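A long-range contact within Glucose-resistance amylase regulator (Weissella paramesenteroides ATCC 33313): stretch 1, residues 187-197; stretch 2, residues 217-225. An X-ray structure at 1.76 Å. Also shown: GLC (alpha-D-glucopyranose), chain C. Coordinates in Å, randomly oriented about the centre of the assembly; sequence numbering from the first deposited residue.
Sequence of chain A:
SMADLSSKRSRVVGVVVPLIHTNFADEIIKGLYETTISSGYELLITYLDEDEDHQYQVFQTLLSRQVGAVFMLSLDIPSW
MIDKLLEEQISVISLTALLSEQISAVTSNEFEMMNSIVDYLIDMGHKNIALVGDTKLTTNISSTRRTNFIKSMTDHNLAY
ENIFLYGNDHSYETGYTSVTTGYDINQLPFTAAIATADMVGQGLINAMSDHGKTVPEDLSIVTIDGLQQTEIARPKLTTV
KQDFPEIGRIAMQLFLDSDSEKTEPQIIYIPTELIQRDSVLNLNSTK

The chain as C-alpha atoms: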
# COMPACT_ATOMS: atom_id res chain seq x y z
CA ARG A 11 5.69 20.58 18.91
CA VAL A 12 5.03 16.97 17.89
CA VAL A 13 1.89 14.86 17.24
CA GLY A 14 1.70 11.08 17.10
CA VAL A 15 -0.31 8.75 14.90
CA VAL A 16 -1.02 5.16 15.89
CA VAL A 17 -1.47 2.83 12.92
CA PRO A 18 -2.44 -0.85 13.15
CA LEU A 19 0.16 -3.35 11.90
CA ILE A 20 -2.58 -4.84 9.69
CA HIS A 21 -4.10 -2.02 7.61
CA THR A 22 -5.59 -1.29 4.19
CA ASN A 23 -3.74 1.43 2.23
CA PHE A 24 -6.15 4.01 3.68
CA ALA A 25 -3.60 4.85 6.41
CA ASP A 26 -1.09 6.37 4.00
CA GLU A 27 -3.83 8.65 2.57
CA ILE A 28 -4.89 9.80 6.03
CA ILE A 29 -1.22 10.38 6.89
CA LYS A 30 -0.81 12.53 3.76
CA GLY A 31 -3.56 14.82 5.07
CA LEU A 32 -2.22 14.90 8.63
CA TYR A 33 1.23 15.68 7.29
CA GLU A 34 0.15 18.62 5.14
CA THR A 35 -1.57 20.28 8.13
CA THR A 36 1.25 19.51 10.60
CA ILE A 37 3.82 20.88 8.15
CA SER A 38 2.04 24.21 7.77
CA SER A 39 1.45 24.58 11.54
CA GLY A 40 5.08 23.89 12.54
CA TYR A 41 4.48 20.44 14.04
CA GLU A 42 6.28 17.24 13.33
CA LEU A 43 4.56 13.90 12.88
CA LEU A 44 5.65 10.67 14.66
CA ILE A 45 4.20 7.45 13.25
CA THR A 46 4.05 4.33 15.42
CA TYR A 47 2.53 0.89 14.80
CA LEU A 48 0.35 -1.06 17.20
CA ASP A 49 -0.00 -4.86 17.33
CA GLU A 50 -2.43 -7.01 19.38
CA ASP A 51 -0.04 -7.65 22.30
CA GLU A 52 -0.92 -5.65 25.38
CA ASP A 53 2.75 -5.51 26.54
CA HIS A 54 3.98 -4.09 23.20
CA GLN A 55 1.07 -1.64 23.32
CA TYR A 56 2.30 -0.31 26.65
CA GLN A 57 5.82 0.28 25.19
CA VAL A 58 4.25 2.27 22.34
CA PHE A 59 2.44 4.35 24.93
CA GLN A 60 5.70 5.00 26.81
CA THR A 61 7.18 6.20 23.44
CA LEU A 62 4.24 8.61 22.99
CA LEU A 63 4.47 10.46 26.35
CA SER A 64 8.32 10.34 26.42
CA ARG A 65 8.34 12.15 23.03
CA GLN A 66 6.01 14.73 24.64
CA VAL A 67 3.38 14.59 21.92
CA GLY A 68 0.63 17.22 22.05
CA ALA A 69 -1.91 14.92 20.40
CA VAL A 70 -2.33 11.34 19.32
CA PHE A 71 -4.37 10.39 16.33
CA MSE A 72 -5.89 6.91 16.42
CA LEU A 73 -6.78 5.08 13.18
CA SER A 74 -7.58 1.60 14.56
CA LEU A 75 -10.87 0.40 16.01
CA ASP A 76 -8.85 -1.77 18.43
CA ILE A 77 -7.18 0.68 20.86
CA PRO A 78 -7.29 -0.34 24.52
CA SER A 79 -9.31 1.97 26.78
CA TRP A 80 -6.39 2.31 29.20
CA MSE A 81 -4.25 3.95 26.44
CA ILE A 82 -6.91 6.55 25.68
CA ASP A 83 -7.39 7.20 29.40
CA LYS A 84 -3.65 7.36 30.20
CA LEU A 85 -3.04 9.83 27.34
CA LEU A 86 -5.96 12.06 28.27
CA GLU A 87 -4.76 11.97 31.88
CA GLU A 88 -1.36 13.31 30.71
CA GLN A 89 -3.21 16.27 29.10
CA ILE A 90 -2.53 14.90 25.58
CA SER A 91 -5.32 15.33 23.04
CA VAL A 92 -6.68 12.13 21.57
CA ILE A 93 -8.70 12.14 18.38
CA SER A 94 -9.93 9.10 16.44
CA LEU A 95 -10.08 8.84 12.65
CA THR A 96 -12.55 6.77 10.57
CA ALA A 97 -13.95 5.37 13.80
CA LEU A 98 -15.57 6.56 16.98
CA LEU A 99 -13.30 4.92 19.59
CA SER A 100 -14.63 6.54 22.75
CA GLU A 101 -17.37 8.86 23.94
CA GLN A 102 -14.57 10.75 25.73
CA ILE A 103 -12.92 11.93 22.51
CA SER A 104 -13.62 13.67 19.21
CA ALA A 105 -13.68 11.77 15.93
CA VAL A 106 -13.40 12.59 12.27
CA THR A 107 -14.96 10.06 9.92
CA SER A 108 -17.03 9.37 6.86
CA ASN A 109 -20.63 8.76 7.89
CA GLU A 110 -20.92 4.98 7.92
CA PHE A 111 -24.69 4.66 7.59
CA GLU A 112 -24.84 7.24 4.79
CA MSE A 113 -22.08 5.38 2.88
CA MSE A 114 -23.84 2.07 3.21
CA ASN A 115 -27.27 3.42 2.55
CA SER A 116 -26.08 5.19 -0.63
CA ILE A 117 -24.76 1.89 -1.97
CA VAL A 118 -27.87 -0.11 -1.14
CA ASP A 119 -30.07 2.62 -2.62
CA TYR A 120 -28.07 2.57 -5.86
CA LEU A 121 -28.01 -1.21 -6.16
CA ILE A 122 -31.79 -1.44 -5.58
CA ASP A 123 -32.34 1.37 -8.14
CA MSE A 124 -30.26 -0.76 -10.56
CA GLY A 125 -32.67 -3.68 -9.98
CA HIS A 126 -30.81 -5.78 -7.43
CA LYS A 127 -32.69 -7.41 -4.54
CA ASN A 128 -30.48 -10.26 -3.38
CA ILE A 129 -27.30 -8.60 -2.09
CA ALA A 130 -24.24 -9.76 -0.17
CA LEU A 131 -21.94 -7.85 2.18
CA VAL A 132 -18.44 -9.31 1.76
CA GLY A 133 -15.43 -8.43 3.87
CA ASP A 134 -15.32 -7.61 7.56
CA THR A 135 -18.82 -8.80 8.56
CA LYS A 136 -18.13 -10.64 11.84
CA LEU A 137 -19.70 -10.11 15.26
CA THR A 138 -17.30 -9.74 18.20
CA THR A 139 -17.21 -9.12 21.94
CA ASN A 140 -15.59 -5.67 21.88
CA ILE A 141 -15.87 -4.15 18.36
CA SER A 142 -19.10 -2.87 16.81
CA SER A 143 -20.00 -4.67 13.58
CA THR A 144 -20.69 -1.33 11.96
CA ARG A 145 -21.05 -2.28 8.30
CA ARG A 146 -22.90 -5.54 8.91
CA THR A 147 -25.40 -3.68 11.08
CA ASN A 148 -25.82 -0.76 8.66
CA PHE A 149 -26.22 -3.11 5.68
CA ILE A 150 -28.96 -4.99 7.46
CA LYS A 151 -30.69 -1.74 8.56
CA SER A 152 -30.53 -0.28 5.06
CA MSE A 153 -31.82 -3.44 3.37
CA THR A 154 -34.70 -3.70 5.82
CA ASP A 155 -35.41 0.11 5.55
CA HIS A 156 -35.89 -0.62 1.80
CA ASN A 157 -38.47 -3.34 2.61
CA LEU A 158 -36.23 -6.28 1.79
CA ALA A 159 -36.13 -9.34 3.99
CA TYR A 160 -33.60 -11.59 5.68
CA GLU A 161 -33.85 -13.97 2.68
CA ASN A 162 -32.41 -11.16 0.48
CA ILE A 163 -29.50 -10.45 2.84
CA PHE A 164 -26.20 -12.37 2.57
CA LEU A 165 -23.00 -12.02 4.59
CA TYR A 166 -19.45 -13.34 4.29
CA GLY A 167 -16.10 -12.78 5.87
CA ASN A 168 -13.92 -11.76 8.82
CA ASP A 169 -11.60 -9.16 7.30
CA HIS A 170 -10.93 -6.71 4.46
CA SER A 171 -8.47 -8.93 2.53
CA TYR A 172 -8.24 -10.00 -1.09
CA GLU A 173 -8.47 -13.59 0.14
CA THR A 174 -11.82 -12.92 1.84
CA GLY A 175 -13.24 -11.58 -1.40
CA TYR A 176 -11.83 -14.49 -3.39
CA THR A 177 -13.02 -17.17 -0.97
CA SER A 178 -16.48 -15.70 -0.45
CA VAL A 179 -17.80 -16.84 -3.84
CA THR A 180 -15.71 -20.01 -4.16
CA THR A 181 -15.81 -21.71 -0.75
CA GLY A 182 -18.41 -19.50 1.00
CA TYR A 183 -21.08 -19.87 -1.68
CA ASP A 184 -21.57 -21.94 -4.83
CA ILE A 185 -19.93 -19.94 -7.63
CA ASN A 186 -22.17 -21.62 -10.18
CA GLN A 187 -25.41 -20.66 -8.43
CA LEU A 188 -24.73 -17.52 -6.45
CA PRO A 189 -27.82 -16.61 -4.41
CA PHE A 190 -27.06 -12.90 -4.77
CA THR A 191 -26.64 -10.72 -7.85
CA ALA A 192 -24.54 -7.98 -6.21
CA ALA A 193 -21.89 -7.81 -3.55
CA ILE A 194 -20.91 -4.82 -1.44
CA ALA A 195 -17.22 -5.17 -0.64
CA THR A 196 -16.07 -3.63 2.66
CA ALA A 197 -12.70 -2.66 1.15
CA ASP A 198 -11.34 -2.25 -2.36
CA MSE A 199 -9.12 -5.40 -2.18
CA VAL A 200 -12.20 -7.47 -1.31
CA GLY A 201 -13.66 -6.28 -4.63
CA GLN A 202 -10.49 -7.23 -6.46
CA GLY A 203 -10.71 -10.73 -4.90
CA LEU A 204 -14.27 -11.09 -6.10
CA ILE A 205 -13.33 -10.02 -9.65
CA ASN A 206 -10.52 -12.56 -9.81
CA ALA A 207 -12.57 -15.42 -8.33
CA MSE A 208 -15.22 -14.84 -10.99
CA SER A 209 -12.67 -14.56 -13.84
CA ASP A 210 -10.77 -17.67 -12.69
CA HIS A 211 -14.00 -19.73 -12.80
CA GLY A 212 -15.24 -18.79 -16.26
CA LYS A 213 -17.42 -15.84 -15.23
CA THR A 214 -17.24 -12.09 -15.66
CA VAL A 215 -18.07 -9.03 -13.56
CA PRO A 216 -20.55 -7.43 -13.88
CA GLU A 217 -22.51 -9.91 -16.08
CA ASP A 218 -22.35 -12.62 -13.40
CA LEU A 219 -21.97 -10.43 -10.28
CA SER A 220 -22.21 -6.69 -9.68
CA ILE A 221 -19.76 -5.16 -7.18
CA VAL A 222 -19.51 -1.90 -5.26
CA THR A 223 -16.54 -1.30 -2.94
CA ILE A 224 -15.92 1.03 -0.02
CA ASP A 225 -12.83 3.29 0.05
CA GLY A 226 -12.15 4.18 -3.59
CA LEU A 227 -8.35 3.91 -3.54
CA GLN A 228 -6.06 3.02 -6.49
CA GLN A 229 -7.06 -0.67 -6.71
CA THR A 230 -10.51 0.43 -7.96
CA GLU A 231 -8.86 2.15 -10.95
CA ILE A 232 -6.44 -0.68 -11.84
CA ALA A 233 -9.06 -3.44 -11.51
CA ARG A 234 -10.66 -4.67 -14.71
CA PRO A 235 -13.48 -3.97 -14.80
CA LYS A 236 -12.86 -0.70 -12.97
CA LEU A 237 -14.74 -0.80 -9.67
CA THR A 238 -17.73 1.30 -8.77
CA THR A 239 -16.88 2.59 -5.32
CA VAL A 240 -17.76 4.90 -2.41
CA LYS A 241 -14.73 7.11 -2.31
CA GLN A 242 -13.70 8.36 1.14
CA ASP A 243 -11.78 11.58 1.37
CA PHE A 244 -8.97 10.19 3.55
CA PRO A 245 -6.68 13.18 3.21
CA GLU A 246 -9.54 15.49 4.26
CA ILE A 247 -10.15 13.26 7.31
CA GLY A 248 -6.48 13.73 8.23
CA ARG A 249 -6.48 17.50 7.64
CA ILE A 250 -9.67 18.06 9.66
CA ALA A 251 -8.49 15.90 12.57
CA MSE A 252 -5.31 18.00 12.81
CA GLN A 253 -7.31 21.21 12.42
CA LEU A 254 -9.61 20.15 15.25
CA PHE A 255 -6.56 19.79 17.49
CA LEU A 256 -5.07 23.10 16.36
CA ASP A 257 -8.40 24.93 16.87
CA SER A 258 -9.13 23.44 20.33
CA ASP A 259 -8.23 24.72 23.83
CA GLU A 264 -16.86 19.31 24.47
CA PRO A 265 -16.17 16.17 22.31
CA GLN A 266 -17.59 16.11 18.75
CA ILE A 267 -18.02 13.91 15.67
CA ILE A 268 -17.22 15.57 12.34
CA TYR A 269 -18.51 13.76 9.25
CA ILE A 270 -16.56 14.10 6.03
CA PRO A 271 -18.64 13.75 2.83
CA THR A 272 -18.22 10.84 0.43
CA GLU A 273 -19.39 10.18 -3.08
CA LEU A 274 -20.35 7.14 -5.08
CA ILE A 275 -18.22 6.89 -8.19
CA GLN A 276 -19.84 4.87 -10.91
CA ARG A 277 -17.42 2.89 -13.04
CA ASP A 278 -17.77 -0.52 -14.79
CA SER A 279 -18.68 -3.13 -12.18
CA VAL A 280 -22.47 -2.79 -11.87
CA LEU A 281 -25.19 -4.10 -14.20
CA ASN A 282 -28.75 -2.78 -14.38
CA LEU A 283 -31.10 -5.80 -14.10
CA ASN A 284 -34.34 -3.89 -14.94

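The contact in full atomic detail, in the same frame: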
# COMPACT_ATOMS: atom_id res chain seq x y z
N GLN A 187 -24.03 -21.01 -8.76
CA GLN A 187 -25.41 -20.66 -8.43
C GLN A 187 -25.41 -19.65 -7.30
O GLN A 187 -25.99 -19.89 -6.25
CB GLN A 187 -26.18 -21.91 -8.00
CG GLN A 187 -26.40 -22.91 -9.13
CD GLN A 187 -27.19 -24.12 -8.68
OE1 GLN A 187 -26.96 -25.24 -9.13
NE2 GLN A 187 -28.12 -23.90 -7.76
N LEU A 188 -24.76 -18.52 -7.50
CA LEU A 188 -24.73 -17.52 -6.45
C LEU A 188 -26.14 -17.07 -6.13
O LEU A 188 -26.90 -16.79 -7.04
CB LEU A 188 -23.87 -16.32 -6.86
CG LEU A 188 -22.37 -16.63 -6.92
CD1 LEU A 188 -21.66 -15.38 -7.42
CD2 LEU A 188 -21.80 -17.07 -5.59
N PRO A 189 -26.47 -16.99 -4.82
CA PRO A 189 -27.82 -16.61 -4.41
C PRO A 189 -28.04 -15.11 -4.38
O PRO A 189 -29.16 -14.67 -4.13
CB PRO A 189 -27.94 -17.21 -3.00
CG PRO A 189 -26.54 -17.31 -2.50
CD PRO A 189 -25.66 -17.48 -3.70
N PHE A 190 -26.99 -14.35 -4.66
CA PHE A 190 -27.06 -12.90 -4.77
C PHE A 190 -26.52 -12.43 -6.11
O PHE A 190 -25.65 -13.07 -6.72
CB PHE A 190 -26.29 -12.23 -3.63
CG PHE A 190 -24.94 -12.84 -3.36
CD1 PHE A 190 -23.81 -12.38 -4.03
CD2 PHE A 190 -24.78 -13.86 -2.42
CE1 PHE A 190 -22.58 -12.94 -3.78
CE2 PHE A 190 -23.54 -14.41 -2.15
CZ PHE A 190 -22.43 -13.96 -2.84
N THR A 191 -27.02 -11.29 -6.56
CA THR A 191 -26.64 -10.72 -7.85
C THR A 191 -25.62 -9.59 -7.73
O THR A 191 -25.05 -9.17 -8.75
CB THR A 191 -27.87 -10.20 -8.63
OG1 THR A 191 -28.53 -9.15 -7.88
CG2 THR A 191 -28.84 -11.35 -8.90
N ALA A 192 -25.46 -9.08 -6.51
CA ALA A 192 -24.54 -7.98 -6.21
C ALA A 192 -23.88 -8.21 -4.88
O ALA A 192 -24.46 -8.81 -3.96
CB ALA A 192 -25.26 -6.65 -6.21
N ALA A 193 -22.64 -7.75 -4.77
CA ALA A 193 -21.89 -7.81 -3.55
C ALA A 193 -21.34 -6.43 -3.21
O ALA A 193 -20.83 -5.73 -4.08
CB ALA A 193 -20.75 -8.81 -3.68
N ILE A 194 -21.50 -6.04 -1.96
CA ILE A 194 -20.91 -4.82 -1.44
C ILE A 194 -19.65 -5.25 -0.72
O ILE A 194 -19.70 -6.00 0.25
CB ILE A 194 -21.86 -4.10 -0.47
CG1 ILE A 194 -23.14 -3.70 -1.20
CG2 ILE A 194 -21.17 -2.88 0.11
CD1 ILE A 194 -24.24 -3.13 -0.34
N ALA A 195 -18.51 -4.78 -1.20
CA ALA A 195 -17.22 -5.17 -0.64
C ALA A 195 -16.77 -4.15 0.38
O ALA A 195 -16.72 -2.96 0.08
CB ALA A 195 -16.21 -5.26 -1.79
N THR A 196 -16.37 -4.59 1.59
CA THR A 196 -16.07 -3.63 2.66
C THR A 196 -14.73 -2.91 2.49
O THR A 196 -14.44 -1.96 3.22
CB THR A 196 -16.07 -4.28 4.07
OG1 THR A 196 -15.02 -5.25 4.17
CG2 THR A 196 -17.39 -4.89 4.36
N ALA A 197 -13.92 -3.37 1.53
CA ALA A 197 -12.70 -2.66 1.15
C ALA A 197 -12.40 -2.96 -0.29
O ALA A 197 -12.88 -3.94 -0.85
CB ALA A 197 -11.54 -3.06 2.03
N GLU A 217 -21.46 -9.04 -15.49
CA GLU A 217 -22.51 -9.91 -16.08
C GLU A 217 -22.99 -10.93 -15.06
O GLU A 217 -24.18 -11.19 -14.94
CB GLU A 217 -21.98 -10.66 -17.33
CG GLU A 217 -21.85 -9.82 -18.60
CD GLU A 217 -20.93 -8.62 -18.47
OE1 GLU A 217 -21.36 -7.51 -18.85
OE2 GLU A 217 -19.78 -8.77 -17.97
N ASP A 218 -22.04 -11.52 -14.32
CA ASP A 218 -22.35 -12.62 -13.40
C ASP A 218 -22.37 -12.22 -11.94
O ASP A 218 -22.71 -13.04 -11.09
CB ASP A 218 -21.34 -13.75 -13.62
CG ASP A 218 -21.41 -14.30 -15.04
OD1 ASP A 218 -22.53 -14.61 -15.50
OD2 ASP A 218 -20.35 -14.41 -15.70
N LEU A 219 -22.00 -10.98 -11.65
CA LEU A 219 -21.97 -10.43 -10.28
C LEU A 219 -21.62 -8.96 -10.36
O LEU A 219 -20.57 -8.62 -10.89
CB LEU A 219 -20.93 -11.12 -9.40
CG LEU A 219 -20.83 -10.57 -7.97
CD1 LEU A 219 -22.09 -10.84 -7.18
CD2 LEU A 219 -19.59 -11.11 -7.24
N SER A 220 -22.50 -8.11 -9.84
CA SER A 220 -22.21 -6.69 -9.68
C SER A 220 -21.45 -6.44 -8.37
O SER A 220 -21.69 -7.12 -7.37
CB SER A 220 -23.52 -5.89 -9.72
OG SER A 220 -24.07 -5.85 -11.04
N ILE A 221 -20.56 -5.44 -8.36
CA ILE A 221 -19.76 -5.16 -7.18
C ILE A 221 -19.69 -3.66 -6.96
O ILE A 221 -19.49 -2.90 -7.92
CB ILE A 221 -18.31 -5.71 -7.29
CG1 ILE A 221 -18.28 -7.21 -7.52
CG2 ILE A 221 -17.49 -5.38 -6.04
CD1 ILE A 221 -16.89 -7.69 -7.92
N VAL A 222 -19.85 -3.25 -5.71
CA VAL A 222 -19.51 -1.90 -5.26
C VAL A 222 -18.58 -2.03 -4.07
O VAL A 222 -18.84 -2.81 -3.15
CB VAL A 222 -20.74 -1.04 -4.88
CG1 VAL A 222 -20.29 0.33 -4.39
CG2 VAL A 222 -21.71 -0.90 -6.04
N THR A 223 -17.48 -1.28 -4.08
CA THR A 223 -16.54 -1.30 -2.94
C THR A 223 -16.62 -0.03 -2.10
O THR A 223 -17.13 0.99 -2.55
CB THR A 223 -15.06 -1.48 -3.34
OG1 THR A 223 -14.53 -0.24 -3.83
CG2 THR A 223 -14.88 -2.55 -4.36
N ILE A 224 -16.09 -0.12 -0.89
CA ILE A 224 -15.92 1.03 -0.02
C ILE A 224 -14.45 1.35 0.11
O ILE A 224 -13.66 0.48 0.46
CB ILE A 224 -16.51 0.78 1.37
CG1 ILE A 224 -18.02 0.67 1.24
CG2 ILE A 224 -16.10 1.92 2.31
CD1 ILE A 224 -18.71 0.10 2.47
N ASP A 225 -14.10 2.61 -0.20
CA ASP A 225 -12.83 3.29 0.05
C ASP A 225 -12.44 4.12 -1.18
O ASP A 225 -12.10 5.29 -1.07
CB ASP A 225 -11.65 2.39 0.43
CG ASP A 225 -11.71 1.91 1.87
OD1 ASP A 225 -12.59 2.38 2.63
OD2 ASP A 225 -10.91 1.01 2.22
C1 GLC C . -10.94 0.72 8.30
C2 GLC C . -11.61 2.09 8.19
C3 GLC C . -12.73 2.12 7.17
C4 GLC C . -12.27 1.45 5.87
C5 GLC C . -11.89 0.01 6.19
C6 GLC C . -11.39 -0.74 4.96
O1 GLC C . -11.72 -0.04 9.13
O2 GLC C . -12.16 2.49 9.44
O3 GLC C . -13.02 3.50 6.96
O4 GLC C . -13.27 1.55 4.90
O5 GLC C . -10.82 -0.03 7.11
O6 GLC C . -10.24 -0.14 4.44
O HOH W 1 -24.73 -13.29 -9.24
O HOH W 2 -24.97 -8.17 -12.07

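Ala-192 to Ala-195 pair in parallel with Ser-220 to Thr-223, and all five direct hydrogen bonds between the stretches are backbone to backbone. About 605 Å² is buried between the stretches.

Gln-187 and Pro-189 do not reach stretch 2. Leu-188 points toward stretch 2 and only grazes it. The carbonyl of Phe-190 is bridged to that of Asp-218 by a water that donates to both, 2.7 Å from Phe-190 O and 2.8 Å from Asp-218 O. The edge of the Phe-190 ring meets Leu-219, CD1 to CD1, at 3.9 Å. Leu-219 is well covered by stretch 1; its end comes nearer than its CA-to-CB bond suggests, placing apolar CD1 by the ring edge and Ala-193 CB (4.3 Å).

At Thr-191 the hydrogen-bond ladder begins: Ser-220 N donates to Thr-191 O (3.0 Å). The Thr-191 side chain points away. Ala-192 pairs with Ser-220, and their small side chains pack CB to CB at 4.0 Å. Ala-193 uses both backbone groups: its N donates to Ser-220 O (2.8 Å), and its O accepts from Val-222 N (3.1 Å). Ile-194 shares a sheet face with Val-222, adding buried apolar bulk. Ala-195 repeats the pattern, with N to Val-222 O at 2.8 Å and O to Ile-224 N at 3.1 Å. Its methyl faces Ile-221 and Thr-223.

Ala-197 CA approaches Ile-224 O (3.4 Å). Nearby, Asp-225 accepts hydrogen bonds from glucose O4 and O6 through its two carboxylate oxygens.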